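Transcriptional regulator fur family (Xanthomonas campestris pv. campestris, PDB 7DH8) binds zinc and probably acts as a zinc-dependent DNA-binding repressor of the Fur family that controls zinc uptake. Local coordinates at residues P59-E64 with S101-V106; F120-R125 with T156-G161. All blocks are in the same frame, centred on the assembly; numbering follows the deposited sequence.

The two contacts show how one chain joins its parts by different chemistry. Contact 1 is partly buried and ties the loop before helix 62-69 to the antiparallel hairpin 96-107; contact 2 is buried and joins two neighbouring parallel strands, 119-123 and 151-160, of the mixed sheet, three-stranded within this chain. A single bridge and a lysine end hold the first, a parallel ladder of backbone bonds, most of them nearly straight, the second. Their centres lie about 14 Å apart and they touch: Ser101 OG is 2.6 Å from Glu158 OE1, a probable hydrogen bond, and Val106 packs on Phe120. Contact 2 holds a zinc ligand, whereas contact 1 only borders the site of His97.

Contact 1 (P59-E64 with S101-V106); sequences PVKAYE and SVNAFV
In the winged-helix arrangement of Fur-family DNA-binding domains, a two-stranded antiparallel wing packs beside the helices, and here the loop ahead of helix 62-69 adds one bridge to the wing's second strand. Val60 and Phe105 form an antiparallel hydrogen-bonded pair. Val60 N meets Phe105 O at 2.8 Å in the carbonyl plane, while Phe105 N reaches Val60 O from above that carbonyl's plane. The same Val60 O sits at the edge of the Phe105 ring, 3.4 Å from CD1. Phe105 has CG anti to its carbonyl carbon (chi1 -60°), and its ring packs on Leu87 and Met91 of helix 80-92, with Ala62 CB 4.1 Å from its CE1 at an oblique approach. Val60, with CG1 anti to its backbone N, packs on Leu65 and Trp68 of the following helix.

Pro59 packs on the strand through its ring. Its CB presses on Ala104 CB at 3.4 Å, tighter than usual for two carbons, and its CG lies beside Val106 CG1, the two side chains pointing the same way. Asn103 and Ala104 both face Leu99, making a G1 beta bulge in the hairpin.

Lys61, the N-cap residue, starts away from the wing, but a bend at chi2 (-90°) followed by an extended end carries its ammonium back to the turn. NZ donates to two backbone carbonyls at once, to Val102 O within the carbonyl plane and to Asn103 O from well above it. Its own backbone N is held by Glu64 OE1, three residues on. A water completes the junction, accepting from Ala62 N and donating to Asn103 O at 2.8 Å.

Contact 2 (F120-R125 with T156-G161); sequences FLICDR and TLEVHG. With ZN (zinc ion), chain C.
Cys123 turns SG anti to its backbone N (chi1 177°), and this torsion delivers the sulfur to zinc at 2.3 Å. The thiolate also accepts a bond from Arg125 N, which would be expected to temper its charge. Cys126, Cys163 and Cys166 supply the other three ligands. Asp124 instead holds CG anti to its carbonyl carbon (chi1 -67°), bringing OD1 to 3.3 Å from His160 CB and into a weak bond from Gly161 N.

These groups sit toward the C-terminal ends of a parallel pair of strands in the Fur-family dimerisation domain, whose sheet continues across the interface because 156-161 pairs antiparallel with the second subunit. Phe120 N donates to Leu157 O, Val159 N to Phe120 O at 2.6 Å, and Ile122 N to Val159 O, the last two nearly along the C=O axis. Farther along, Asp124 N reaches Gly161 O just as directly.

Leu121 and Val159 share one face, side by side, with Leu121 CD2 against Val159 CB at 3.6 Å. On the other face Ile122 CD1 lies 3.9 Å from Glu158 CB, alongside an extended side chain whose carboxylate is taken up by Ser101 and the backbone N of Glu100. The Phe120 ring meets His97 edge-to-face, next to the other zinc site, and His160 NE2 hydrogen-bonds Thr156 OG1 of the second subunit.

Contact 1 (P59-E64 with S101-V106)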
loop_
_atom_site.group_PDB
_atom_site.type_symbol
_atom_site.label_atom_id
_atom_site.label_comp_id
_atom_site.label_asym_id
_atom_site.label_seq_id
_atom_site.Cartn_x
_atom_site.Cartn_y
_atom_site.Cartn_z
ATOM N N PRO A 59 8.214 -10.393 -6.987
ATOM C CA PRO A 59 7.974 -9.037 -7.508
ATOM C C PRO A 59 9.261 -8.428 -8.028
ATOM O O PRO A 59 10.331 -8.585 -7.431
ATOM C CB PRO A 59 7.454 -8.257 -6.295
ATOM C CG PRO A 59 6.707 -9.337 -5.475
ATOM C CD PRO A 59 7.619 -10.568 -5.640
ATOM N N VAL A 60 9.139 -7.712 -9.127
ATOM C CA VAL A 60 10.289 -7.183 -9.854
ATOM C C VAL A 60 10.383 -5.685 -9.592
ATOM O O VAL A 60 9.375 -4.982 -9.699
ATOM C CB VAL A 60 10.123 -7.456 -11.354
ATOM C CG1 VAL A 60 11.284 -6.834 -12.169
ATOM C CG2 VAL A 60 10.004 -8.939 -11.582
ATOM N N LYS A 61 11.588 -5.198 -9.267
ATOM C CA LYS A 61 11.818 -3.769 -9.164
ATOM C C LYS A 61 11.939 -3.171 -10.553
ATOM O O LYS A 61 12.424 -3.820 -11.491
ATOM C CB LYS A 61 13.095 -3.482 -8.375
ATOM C CG LYS A 61 12.953 -3.923 -6.919
ATOM C CD LYS A 61 12.421 -2.742 -6.181
ATOM C CE LYS A 61 11.886 -3.061 -4.850
ATOM N NZ LYS A 61 11.535 -1.761 -4.241
ATOM N N ALA A 62 11.503 -1.915 -10.693
ATOM C CA ALA A 62 11.639 -1.254 -11.991
ATOM C C ALA A 62 13.073 -1.283 -12.501
ATOM O O ALA A 62 13.297 -1.549 -13.679
ATOM C CB ALA A 62 11.124 0.179 -11.915
ATOM N N TYR A 63 14.065 -0.956 -11.651
ATOM C CA TYR A 63 15.447 -0.984 -12.161
ATOM C C TYR A 63 15.923 -2.392 -12.518
ATOM O O TYR A 63 16.841 -2.561 -13.328
ATOM C CB TYR A 63 16.422 -0.363 -11.170
ATOM C CG TYR A 63 16.595 -1.169 -9.907
ATOM C CD1 TYR A 63 17.427 -2.286 -9.877
ATOM C CD2 TYR A 63 15.926 -0.810 -8.741
ATOM C CE1 TYR A 63 17.563 -3.001 -8.728
ATOM C CE2 TYR A 63 16.075 -1.536 -7.583
ATOM C CZ TYR A 63 16.902 -2.610 -7.593
ATOM O OH TYR A 63 17.096 -3.347 -6.438
ATOM N N GLU A 64 15.350 -3.421 -11.913
ATOM C CA GLU A 64 15.706 -4.759 -12.362
ATOM C C GLU A 64 15.141 -5.021 -13.740
ATOM O O GLU A 64 15.758 -5.695 -14.562
ATOM C CB GLU A 64 15.161 -5.812 -11.380
ATOM C CG GLU A 64 15.884 -5.819 -10.084
ATOM C CD GLU A 64 15.192 -6.742 -9.118
ATOM O OE1 GLU A 64 13.948 -6.900 -9.260
ATOM O OE2 GLU A 64 15.888 -7.294 -8.232
ATOM N N SER A 101 3.346 -1.722 -1.165
ATOM C CA SER A 101 4.161 -1.778 0.047
ATOM C C SER A 101 5.585 -2.278 -0.195
ATOM O O SER A 101 6.428 -2.149 0.711
ATOM C CB SER A 101 3.495 -2.649 1.128
ATOM O OG SER A 101 3.392 -3.978 0.699
ATOM N N VAL A 102 5.887 -2.859 -1.359
ATOM C CA VAL A 102 7.267 -3.244 -1.666
ATOM C C VAL A 102 7.806 -2.544 -2.900
ATOM O O VAL A 102 8.941 -2.807 -3.288
ATOM C CB VAL A 102 7.442 -4.771 -1.823
ATOM C CG1 VAL A 102 7.311 -5.468 -0.478
ATOM C CG2 VAL A 102 6.478 -5.327 -2.868
ATOM N N ASN A 103 7.014 -1.673 -3.536
ATOM C CA ASN A 103 7.423 -0.874 -4.691
ATOM C C ASN A 103 7.958 -1.774 -5.798
ATOM O O ASN A 103 9.089 -1.618 -6.268
ATOM C CB ASN A 103 8.428 0.249 -4.277
ATOM C CG ASN A 103 8.669 1.252 -5.400
ATOM O OD1 ASN A 103 7.831 1.396 -6.283
ATOM N ND2 ASN A 103 9.835 1.915 -5.403
ATOM N N ALA A 104 7.137 -2.763 -6.194
ATOM C CA ALA A 104 7.577 -3.792 -7.118
ATOM C C ALA A 104 6.357 -4.284 -7.892
ATOM O O ALA A 104 5.209 -3.931 -7.586
ATOM C CB ALA A 104 8.340 -4.937 -6.379
ATOM N N PHE A 105 6.617 -4.965 -8.985
ATOM C CA PHE A 105 5.597 -5.280 -9.992
ATOM C C PHE A 105 5.462 -6.776 -10.140
ATOM O O PHE A 105 6.452 -7.505 -10.015
ATOM C CB PHE A 105 5.958 -4.689 -11.340
ATOM C CG PHE A 105 6.078 -3.195 -11.304
ATOM C CD1 PHE A 105 7.257 -2.606 -10.919
ATOM C CD2 PHE A 105 4.951 -2.378 -11.526
ATOM C CE1 PHE A 105 7.371 -1.221 -10.860
ATOM C CE2 PHE A 105 5.035 -1.007 -11.446
ATOM C CZ PHE A 105 6.252 -0.407 -11.103
ATOM N N VAL A 106 4.252 -7.242 -10.455
ATOM C CA VAL A 106 3.976 -8.670 -10.604
ATOM C C VAL A 106 2.987 -8.776 -11.753
ATOM O O VAL A 106 2.197 -7.855 -11.994
ATOM C CB VAL A 106 3.391 -9.377 -9.315
ATOM C CG1 VAL A 106 4.419 -9.614 -8.223
ATOM C CG2 VAL A 106 2.126 -8.615 -8.740
HETATM O O HOH W 1 10.236 -0.396 -8.569
#

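Contact 2 (F120-R125 with T156-G161)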
loop_
_atom_site.group_PDB
_atom_site.type_symbol
_atom_site.label_atom_id
_atom_site.label_comp_id
_atom_site.label_asym_id
_atom_site.label_seq_id
_atom_site.Cartn_x
_atom_site.Cartn_y
_atom_site.Cartn_z
ATOM N N PHE A 120 -3.504 -9.143 -2.096
ATOM C CA PHE A 120 -2.237 -9.838 -2.225
ATOM C C PHE A 120 -1.754 -10.255 -0.858
ATOM O O PHE A 120 -1.824 -9.449 0.081
ATOM C CB PHE A 120 -1.169 -8.897 -2.848
ATOM C CG PHE A 120 -1.410 -8.649 -4.267
ATOM C CD1 PHE A 120 -2.218 -7.595 -4.654
ATOM C CD2 PHE A 120 -0.883 -9.486 -5.226
ATOM C CE1 PHE A 120 -2.504 -7.392 -5.976
ATOM C CE2 PHE A 120 -1.177 -9.273 -6.559
ATOM C CZ PHE A 120 -1.970 -8.238 -6.925
ATOM N N LEU A 121 -1.254 -11.512 -0.749
ATOM C CA LEU A 121 -0.516 -11.978 0.415
ATOM C C LEU A 121 0.961 -11.817 0.091
ATOM O O LEU A 121 1.449 -12.423 -0.862
ATOM C CB LEU A 121 -0.816 -13.451 0.716
ATOM C CG LEU A 121 -2.307 -13.850 0.796
ATOM C CD1 LEU A 121 -2.469 -15.327 0.953
ATOM C CD2 LEU A 121 -2.994 -13.032 1.921
ATOM N N ILE A 122 1.674 -11.013 0.858
ATOM C CA ILE A 122 3.067 -10.720 0.553
ATOM C C ILE A 122 3.896 -11.172 1.732
ATOM O O ILE A 122 3.703 -10.698 2.844
ATOM C CB ILE A 122 3.282 -9.228 0.238
ATOM C CG1 ILE A 122 2.411 -8.806 -0.928
ATOM C CG2 ILE A 122 4.788 -8.940 -0.163
ATOM C CD1 ILE A 122 2.420 -7.200 -1.105
ATOM N N CYS A 123 4.782 -12.157 1.515
ATOM C CA CYS A 123 5.521 -12.692 2.637
ATOM C C CYS A 123 6.574 -11.664 3.018
ATOM O O CYS A 123 7.306 -11.187 2.155
ATOM C CB CYS A 123 6.180 -14.031 2.282
ATOM S SG CYS A 123 7.171 -14.693 3.604
ATOM N N ASP A 124 6.682 -11.376 4.314
ATOM C CA ASP A 124 7.695 -10.448 4.795
ATOM C C ASP A 124 9.112 -10.977 4.581
ATOM O O ASP A 124 10.042 -10.184 4.463
ATOM C CB ASP A 124 7.497 -10.176 6.286
ATOM C CG ASP A 124 6.210 -9.416 6.590
ATOM O OD1 ASP A 124 5.607 -8.797 5.677
ATOM O OD2 ASP A 124 5.809 -9.438 7.778
ATOM N N ARG A 125 9.316 -12.294 4.586
ATOM C CA ARG A 125 10.686 -12.817 4.630
ATOM C C ARG A 125 11.220 -13.174 3.233
ATOM O O ARG A 125 12.315 -12.746 2.855
ATOM C CB ARG A 125 10.719 -14.019 5.579
ATOM C CG ARG A 125 12.141 -14.731 5.662
ATOM C CD ARG A 125 12.235 -15.656 6.861
ATOM N NE ARG A 125 11.712 -15.016 8.053
ATOM C CZ ARG A 125 11.079 -15.687 9.004
ATOM N NH1 ARG A 125 10.940 -17.001 8.865
ATOM N NH2 ARG A 125 10.587 -15.051 10.074
ATOM N N THR A 156 -5.889 -0.646 -2.621
ATOM C CA THR A 156 -4.623 -1.301 -2.350
ATOM C C THR A 156 -4.855 -2.181 -1.146
ATOM O O THR A 156 -5.147 -1.661 -0.062
ATOM C CB THR A 156 -3.527 -0.274 -2.023
ATOM O OG1 THR A 156 -3.291 0.528 -3.166
ATOM C CG2 THR A 156 -2.218 -1.018 -1.651
ATOM N N LEU A 157 -4.758 -3.505 -1.337
ATOM C CA LEU A 157 -5.066 -4.488 -0.312
ATOM C C LEU A 157 -3.866 -5.432 -0.282
ATOM O O LEU A 157 -3.660 -6.266 -1.170
ATOM C CB LEU A 157 -6.378 -5.246 -0.581
ATOM C CG LEU A 157 -7.554 -4.302 -0.973
ATOM C CD1 LEU A 157 -8.599 -5.168 -1.670
ATOM C CD2 LEU A 157 -8.091 -3.606 0.266
ATOM N N GLU A 158 -3.045 -5.303 0.736
ATOM C CA GLU A 158 -1.844 -6.134 0.783
ATOM C C GLU A 158 -1.728 -6.705 2.186
ATOM O O GLU A 158 -1.576 -5.967 3.155
ATOM C CB GLU A 158 -0.638 -5.307 0.378
ATOM C CG GLU A 158 -0.834 -4.674 -1.038
ATOM C CD GLU A 158 0.334 -3.779 -1.536
ATOM O OE1 GLU A 158 1.262 -3.475 -0.784
ATOM O OE2 GLU A 158 0.277 -3.368 -2.707
ATOM N N VAL A 159 -1.758 -8.007 2.296
ATOM C CA VAL A 159 -1.692 -8.649 3.602
ATOM C C VAL A 159 -0.250 -9.047 3.844
ATOM O O VAL A 159 0.336 -9.779 3.025
ATOM C CB VAL A 159 -2.651 -9.848 3.659
ATOM C CG1 VAL A 159 -2.528 -10.565 4.998
ATOM C CG2 VAL A 159 -4.088 -9.348 3.434
ATOM N N HIS A 160 0.307 -8.628 4.989
ATOM C CA HIS A 160 1.674 -8.986 5.354
ATOM C C HIS A 160 1.724 -10.097 6.400
ATOM O O HIS A 160 0.750 -10.389 7.098
ATOM C CB HIS A 160 2.438 -7.774 5.886
ATOM C CG HIS A 160 2.245 -6.549 5.050
ATOM N ND1 HIS A 160 2.966 -6.312 3.888
ATOM C CD2 HIS A 160 1.416 -5.482 5.217
ATOM C CE1 HIS A 160 2.577 -5.150 3.370
ATOM N NE2 HIS A 160 1.622 -4.642 4.145
ATOM N N GLY A 161 2.901 -10.690 6.518
ATOM C CA GLY A 161 3.108 -11.825 7.411
ATOM C C GLY A 161 4.072 -12.791 6.740
ATOM O O GLY A 161 4.941 -12.386 5.924
HETATM ZN ZN ZN C . 7.934 -16.654 2.570
#